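Long-range contacts in putative aldehyde dehydrogenase AldY (Bacillus subtilis, PDB 4DNG), which probably oxidises aldehydes to carboxylates with NAD(+) as cofactor and may contribute to protecting the cell against stress from ethanol and related compounds: residues I139-L144 / V464-T469; V146-S151 / P222-I227. All coordinates share one frame; numbering follows the deposited sequence.

Contact 1: I139-L144 / V464-T469; sequences IYRLPL and VVEEFT
The carbonyl oxygen F468 O is gripped by two donors, the backbone N of L144 and the side-chain amide of N172. The L144 N–F468 O bond is long and weak at 3.4 Å, and the oxygen of the same N172 amide accepts a further weak bond from L144 N, so one amide bridges both backbones. L144 sets its CG anti to the backbone N (chi1 -176°), and its CD2 lies 3.7 Å from E467 O.

Farther back along the strand, the side chain of R141 bends at chi2 and chi3 and crosses V465, E466 and T469 at about a right angle. CG1 of V465 sits over one face of the guanidinium near its rim, 3.5 Å from NE. At the tip, R141 NH2 and E466 OE2 form a salt bridge of 3.2 Å, accompanied by NH1 to OE1; both bonds are weak, with guanidinium and carboxylate planes 82° apart. The hydroxyl T469 OG1 lies 3.0 Å from R141 CD, yet it gives its proton to V465 O at 2.6 Å, approaching from above the carbonyl plane.

P143 and T469 form an antiparallel non-hydrogen-bonded pair, from which strand 469-477 runs on beside strand 135-150; L142 and V470 are the next backbone partners. Weakly bonded and with its two planes almost perpendicular, the R141–E466 pair probably constrains the guanidinium only loosely, while V465 CG1 covers one of its faces and the polar atoms F468 O and T469 OG1 are satisfied by hydrogen bonds of their own.

Contact 2: V146-S151 / P222-I227; sequences VISSIS and PIPRLI
Parallel strand pairing joins residues 146-151 to 222-227 within the buried sheet of the nucleotide-binding domain, where strand 135-150 lies between strands 173-177 and 226-231. Two backbone hydrogen bonds fix the register. R225 N donates to V146 O at 2.8 Å, and S148 N donates to L226 O, also at 2.8 Å, with an N-H...O angle of 156°. S148 and I227 form the parallel bridge; the carbonyl S148 O receives a CA-H...O contact from I227 CA at 3.3 Å, and the pairing continues through a backbone bond between S148 and S228.

On one face of the sheet, I147 and L226 run alongside each other in the same direction, with I147 CG2 4.0 Å from L226 CD2. I147 CD1 meets CD2 of the same leucine, so both branches of the isoleucine rest on one methyl. On the face of S148 and I227, the CB of S148 touches P224 CB at 3.7 Å and I227 CD1 at 3.9 Å. Its OG, anti to the backbone N (chi1 -157°), is hydrogen-bonded to M218 O, while F50 of helix 43-60 packs on both S148 and P224.

At the V146 end of the pairing, V146 and I223 cross obliquely, CG2 to CG2 at 3.8 Å. R225 NH2 forms a salt bridge with D429 OD2 of the second subunit.

Strand 226-231 runs straight into residues 231-236, the NAD(+)-binding segment by similarity. A parallel neighbour at the central strand, entered after the chain has passed through strands 173-177 and 204-206, is characteristic of the Rossmann-like cofactor domain of aldehyde dehydrogenases.

In the fold
Both contacts use strand 135-150, and their centres lie about 15 Å apart. Contact 1 holds the half of the strand that leaves the domain with 469-477, where Y140 and L142 meet the second subunit; contact 2 holds the half inside the cofactor domain. They touch through F468, whose CE1 lies 3.5 Å from L226 CD2, and through L144, whose CD2 is 3.8 Å from L226 CB. Along the chain, contact 2 is nested within the loop closed by contact 1. The side chain of E467 is about 9 Å from that of E253, a predicted active-site residue, and that of I150 about 7 Å from that of V235 in the likely NAD(+) site.

Contact 1: I139-L144 / V464-T469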
loop_
_atom_site.group_PDB
_atom_site.type_symbol
_atom_site.label_atom_id
_atom_site.label_comp_id
_atom_site.label_asym_id
_atom_site.label_seq_id
_atom_site.Cartn_x
_atom_site.Cartn_y
_atom_site.Cartn_z
ATOM N N ILE A 139 0.070 8.187 -19.668
ATOM C CA ILE A 139 0.153 7.206 -18.611
ATOM C C ILE A 139 0.142 5.818 -19.231
ATOM O O ILE A 139 -0.695 5.511 -20.082
ATOM C CB ILE A 139 -0.976 7.392 -17.583
ATOM C CG1 ILE A 139 -0.811 8.746 -16.886
ATOM C CG2 ILE A 139 -0.976 6.255 -16.572
ATOM C CD1 ILE A 139 -2.084 9.300 -16.284
ATOM N N TYR A 140 1.104 5.004 -18.814
ATOM C CA TYR A 140 1.226 3.644 -19.286
ATOM C C TYR A 140 1.037 2.679 -18.145
ATOM O O TYR A 140 1.353 2.981 -16.986
ATOM C CB TYR A 140 2.596 3.408 -19.889
ATOM C CG TYR A 140 2.903 4.271 -21.068
ATOM C CD1 TYR A 140 3.227 5.611 -20.900
ATOM C CD2 TYR A 140 2.895 3.744 -22.359
ATOM C CE1 TYR A 140 3.520 6.412 -21.985
ATOM C CE2 TYR A 140 3.193 4.540 -23.453
ATOM C CZ TYR A 140 3.504 5.874 -23.253
ATOM O OH TYR A 140 3.796 6.690 -24.320
ATOM N N ARG A 141 0.521 1.512 -18.503
ATOM C CA ARG A 141 0.246 0.433 -17.587
ATOM C C ARG A 141 1.304 -0.607 -17.868
ATOM O O ARG A 141 1.291 -1.260 -18.917
ATOM C CB ARG A 141 -1.137 -0.146 -17.868
ATOM C CG ARG A 141 -1.408 -1.480 -17.180
ATOM C CD ARG A 141 -1.993 -1.283 -15.801
ATOM N NE ARG A 141 -3.347 -0.753 -15.845
ATOM C CZ ARG A 141 -3.803 0.161 -15.000
ATOM N NH1 ARG A 141 -3.011 0.652 -14.057
ATOM N NH2 ARG A 141 -5.044 0.594 -15.098
ATOM N N LEU A 142 2.218 -0.755 -16.921
ATOM C CA LEU A 142 3.354 -1.644 -17.068
ATOM C C LEU A 142 3.321 -2.704 -15.970
ATOM O O LEU A 142 2.656 -2.519 -14.955
ATOM C CB LEU A 142 4.657 -0.817 -16.989
ATOM C CG LEU A 142 5.438 -0.375 -18.243
ATOM C CD1 LEU A 142 4.579 0.249 -19.337
ATOM C CD2 LEU A 142 6.541 0.596 -17.844
ATOM N N PRO A 143 4.053 -3.816 -16.153
ATOM C CA PRO A 143 4.191 -4.828 -15.072
ATOM C C PRO A 143 4.855 -4.279 -13.781
ATOM O O PRO A 143 5.547 -3.259 -13.817
ATOM C CB PRO A 143 5.063 -5.915 -15.708
ATOM C CG PRO A 143 5.684 -5.297 -16.927
ATOM C CD PRO A 143 4.772 -4.196 -17.387
ATOM N N LEU A 144 4.632 -4.931 -12.644
ATOM C CA LEU A 144 5.270 -4.490 -11.394
ATOM C C LEU A 144 6.696 -4.989 -11.320
ATOM O O LEU A 144 7.608 -4.241 -10.951
ATOM C CB LEU A 144 4.492 -5.001 -10.195
ATOM C CG LEU A 144 4.901 -4.588 -8.792
ATOM C CD1 LEU A 144 5.124 -3.085 -8.629
ATOM C CD2 LEU A 144 3.788 -5.072 -7.881
ATOM N N VAL A 464 -7.544 -5.429 -8.897
ATOM C CA VAL A 464 -6.437 -6.384 -8.990
ATOM C C VAL A 464 -5.371 -5.938 -9.990
ATOM O O VAL A 464 -4.172 -6.068 -9.732
ATOM C CB VAL A 464 -6.926 -7.792 -9.372
ATOM C CG1 VAL A 464 -5.880 -8.826 -8.999
ATOM C CG2 VAL A 464 -8.238 -8.113 -8.673
ATOM N N VAL A 465 -5.813 -5.421 -11.131
ATOM C CA VAL A 465 -4.914 -4.884 -12.164
ATOM C C VAL A 465 -3.981 -3.817 -11.585
ATOM O O VAL A 465 -2.780 -3.858 -11.824
ATOM C CB VAL A 465 -5.712 -4.376 -13.405
ATOM C CG1 VAL A 465 -4.913 -3.393 -14.246
ATOM C CG2 VAL A 465 -6.162 -5.553 -14.265
ATOM N N GLU A 466 -4.525 -2.890 -10.798
ATOM C CA GLU A 466 -3.708 -1.877 -10.116
ATOM C C GLU A 466 -2.685 -2.524 -9.177
ATOM O O GLU A 466 -1.583 -2.011 -9.038
ATOM C CB GLU A 466 -4.558 -0.878 -9.307
ATOM C CG GLU A 466 -5.793 -0.295 -9.997
ATOM C CD GLU A 466 -5.481 0.576 -11.213
ATOM O OE1 GLU A 466 -4.435 1.266 -11.240
ATOM O OE2 GLU A 466 -6.309 0.578 -12.152
ATOM N N GLU A 467 -3.050 -3.645 -8.543
ATOM C CA GLU A 467 -2.193 -4.275 -7.527
ATOM C C GLU A 467 -0.957 -4.886 -8.151
ATOM O O GLU A 467 0.123 -4.823 -7.574
ATOM C CB GLU A 467 -2.948 -5.335 -6.705
ATOM C CG GLU A 467 -3.727 -4.818 -5.495
ATOM C CD GLU A 467 -4.434 -5.938 -4.717
ATOM O OE1 GLU A 467 -5.675 -6.073 -4.839
ATOM O OE2 GLU A 467 -3.754 -6.696 -3.987
ATOM N N PHE A 468 -1.112 -5.436 -9.349
ATOM C CA PHE A 468 -0.033 -6.176 -10.013
ATOM C C PHE A 468 0.599 -5.400 -11.156
ATOM O O PHE A 468 1.444 -5.925 -11.884
ATOM C CB PHE A 468 -0.532 -7.556 -10.476
ATOM C CG PHE A 468 -0.849 -8.480 -9.332
ATOM C CD1 PHE A 468 0.139 -9.295 -8.786
ATOM C CD2 PHE A 468 -2.125 -8.504 -8.774
ATOM C CE1 PHE A 468 -0.142 -10.136 -7.716
ATOM C CE2 PHE A 468 -2.409 -9.334 -7.707
ATOM C CZ PHE A 468 -1.415 -10.150 -7.175
ATOM N N THR A 469 0.203 -4.142 -11.311
ATOM C CA THR A 469 0.848 -3.291 -12.315
ATOM C C THR A 469 1.293 -1.996 -11.717
ATOM O O THR A 469 0.784 -1.590 -10.668
ATOM C CB THR A 469 -0.067 -2.974 -13.512
ATOM O OG1 THR A 469 -1.193 -2.188 -13.078
ATOM C CG2 THR A 469 -0.532 -4.268 -14.187
#

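Contact 2: V146-S151 / P222-I227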
loop_
_atom_site.group_PDB
_atom_site.type_symbol
_atom_site.label_atom_id
_atom_site.label_comp_id
_atom_site.label_asym_id
_atom_site.label_seq_id
_atom_site.Cartn_x
_atom_site.Cartn_y
_atom_site.Cartn_z
ATOM N N VAL A 146 8.729 -8.591 -9.989
ATOM C CA VAL A 146 8.764 -9.936 -9.420
ATOM C C VAL A 146 7.923 -10.000 -8.163
ATOM O O VAL A 146 8.129 -9.212 -7.248
ATOM C CB VAL A 146 10.194 -10.379 -9.085
ATOM C CG1 VAL A 146 10.174 -11.745 -8.411
ATOM C CG2 VAL A 146 11.051 -10.385 -10.347
ATOM N N ILE A 147 6.996 -10.956 -8.122
ATOM C CA ILE A 147 6.027 -11.079 -7.035
ATOM C C ILE A 147 6.531 -12.178 -6.093
ATOM O O ILE A 147 6.900 -13.263 -6.562
ATOM C CB ILE A 147 4.631 -11.506 -7.577
ATOM C CG1 ILE A 147 4.152 -10.611 -8.739
ATOM C CG2 ILE A 147 3.590 -11.594 -6.463
ATOM C CD1 ILE A 147 4.012 -9.136 -8.404
ATOM N N SER A 148 6.551 -11.883 -4.785
ATOM C CA SER A 148 6.745 -12.884 -3.747
ATOM C C SER A 148 5.397 -13.322 -3.181
ATOM O O SER A 148 4.645 -12.525 -2.593
ATOM C CB SER A 148 7.645 -12.376 -2.633
ATOM O OG SER A 148 8.245 -13.463 -1.942
ATOM N N SER A 149 5.118 -14.610 -3.337
ATOM C CA SER A 149 3.798 -15.170 -3.048
ATOM C C SER A 149 3.893 -16.310 -2.037
ATOM O O SER A 149 4.688 -17.230 -2.228
ATOM C CB SER A 149 3.193 -15.664 -4.353
ATOM O OG SER A 149 2.025 -16.402 -4.124
ATOM N N ILE A 150 3.095 -16.222 -0.964
ATOM C CA ILE A 150 3.102 -17.173 0.149
ATOM C C ILE A 150 1.677 -17.589 0.485
ATOM O O ILE A 150 0.807 -16.736 0.698
ATOM C CB ILE A 150 3.708 -16.548 1.418
ATOM C CG1 ILE A 150 5.142 -16.079 1.162
ATOM C CG2 ILE A 150 3.631 -17.512 2.619
ATOM C CD1 ILE A 150 5.641 -15.074 2.177
ATOM N N SER A 151 1.432 -18.896 0.540
ATOM C CA SER A 151 0.101 -19.372 0.803
ATOM C C SER A 151 0.050 -20.322 1.989
ATOM O O SER A 151 1.053 -20.916 2.344
ATOM C CB SER A 151 -0.538 -19.949 -0.457
ATOM O OG SER A 151 0.165 -21.040 -0.985
ATOM N N PRO A 222 15.840 -8.114 -1.755
ATOM C CA PRO A 222 15.511 -6.811 -2.342
ATOM C C PRO A 222 14.704 -6.929 -3.626
ATOM O O PRO A 222 13.945 -6.005 -3.924
ATOM C CB PRO A 222 16.878 -6.145 -2.613
ATOM C CG PRO A 222 17.929 -7.102 -2.145
ATOM C CD PRO A 222 17.269 -8.240 -1.407
ATOM N N ILE A 223 14.833 -8.047 -4.357
ATOM C CA ILE A 223 14.122 -8.217 -5.648
ATOM C C ILE A 223 12.591 -7.958 -5.684
ATOM O O ILE A 223 12.145 -7.017 -6.336
ATOM C CB ILE A 223 14.377 -9.581 -6.324
ATOM C CG1 ILE A 223 15.885 -9.901 -6.463
ATOM C CG2 ILE A 223 13.658 -9.620 -7.677
ATOM C CD1 ILE A 223 16.726 -8.875 -7.182
ATOM N N PRO A 224 11.785 -8.807 -5.013
ATOM C CA PRO A 224 10.356 -8.759 -5.325
ATOM C C PRO A 224 9.730 -7.442 -4.952
ATOM O O PRO A 224 10.098 -6.872 -3.918
ATOM C CB PRO A 224 9.756 -9.861 -4.420
ATOM C CG PRO A 224 10.713 -10.006 -3.299
ATOM C CD PRO A 224 12.076 -9.727 -3.893
ATOM N N ARG A 225 8.757 -6.985 -5.744
ATOM C CA ARG A 225 8.122 -5.685 -5.489
ATOM C C ARG A 225 6.751 -5.754 -4.817
ATOM O O ARG A 225 6.208 -4.732 -4.397
ATOM C CB ARG A 225 8.105 -4.837 -6.748
ATOM C CG ARG A 225 9.359 -4.003 -6.886
ATOM C CD ARG A 225 9.532 -3.447 -8.284
ATOM N NE ARG A 225 10.959 -3.349 -8.608
ATOM C CZ ARG A 225 11.578 -2.248 -9.028
ATOM N NH1 ARG A 225 10.902 -1.119 -9.208
ATOM N NH2 ARG A 225 12.881 -2.282 -9.288
ATOM N N LEU A 226 6.218 -6.971 -4.685
ATOM C CA LEU A 226 5.012 -7.217 -3.892
ATOM C C LEU A 226 5.147 -8.512 -3.113
ATOM O O LEU A 226 5.614 -9.522 -3.662
ATOM C CB LEU A 226 3.788 -7.281 -4.783
ATOM C CG LEU A 226 2.459 -7.745 -4.198
ATOM C CD1 LEU A 226 1.687 -6.609 -3.586
ATOM C CD2 LEU A 226 1.633 -8.338 -5.312
ATOM N N ILE A 227 4.771 -8.459 -1.831
ATOM C CA ILE A 227 4.593 -9.636 -1.002
ATOM C C ILE A 227 3.105 -9.878 -0.909
ATOM O O ILE A 227 2.348 -9.006 -0.480
ATOM C CB ILE A 227 5.056 -9.469 0.463
ATOM C CG1 ILE A 227 6.395 -8.743 0.590
ATOM C CG2 ILE A 227 5.118 -10.836 1.146
ATOM C CD1 ILE A 227 7.529 -9.468 -0.080
#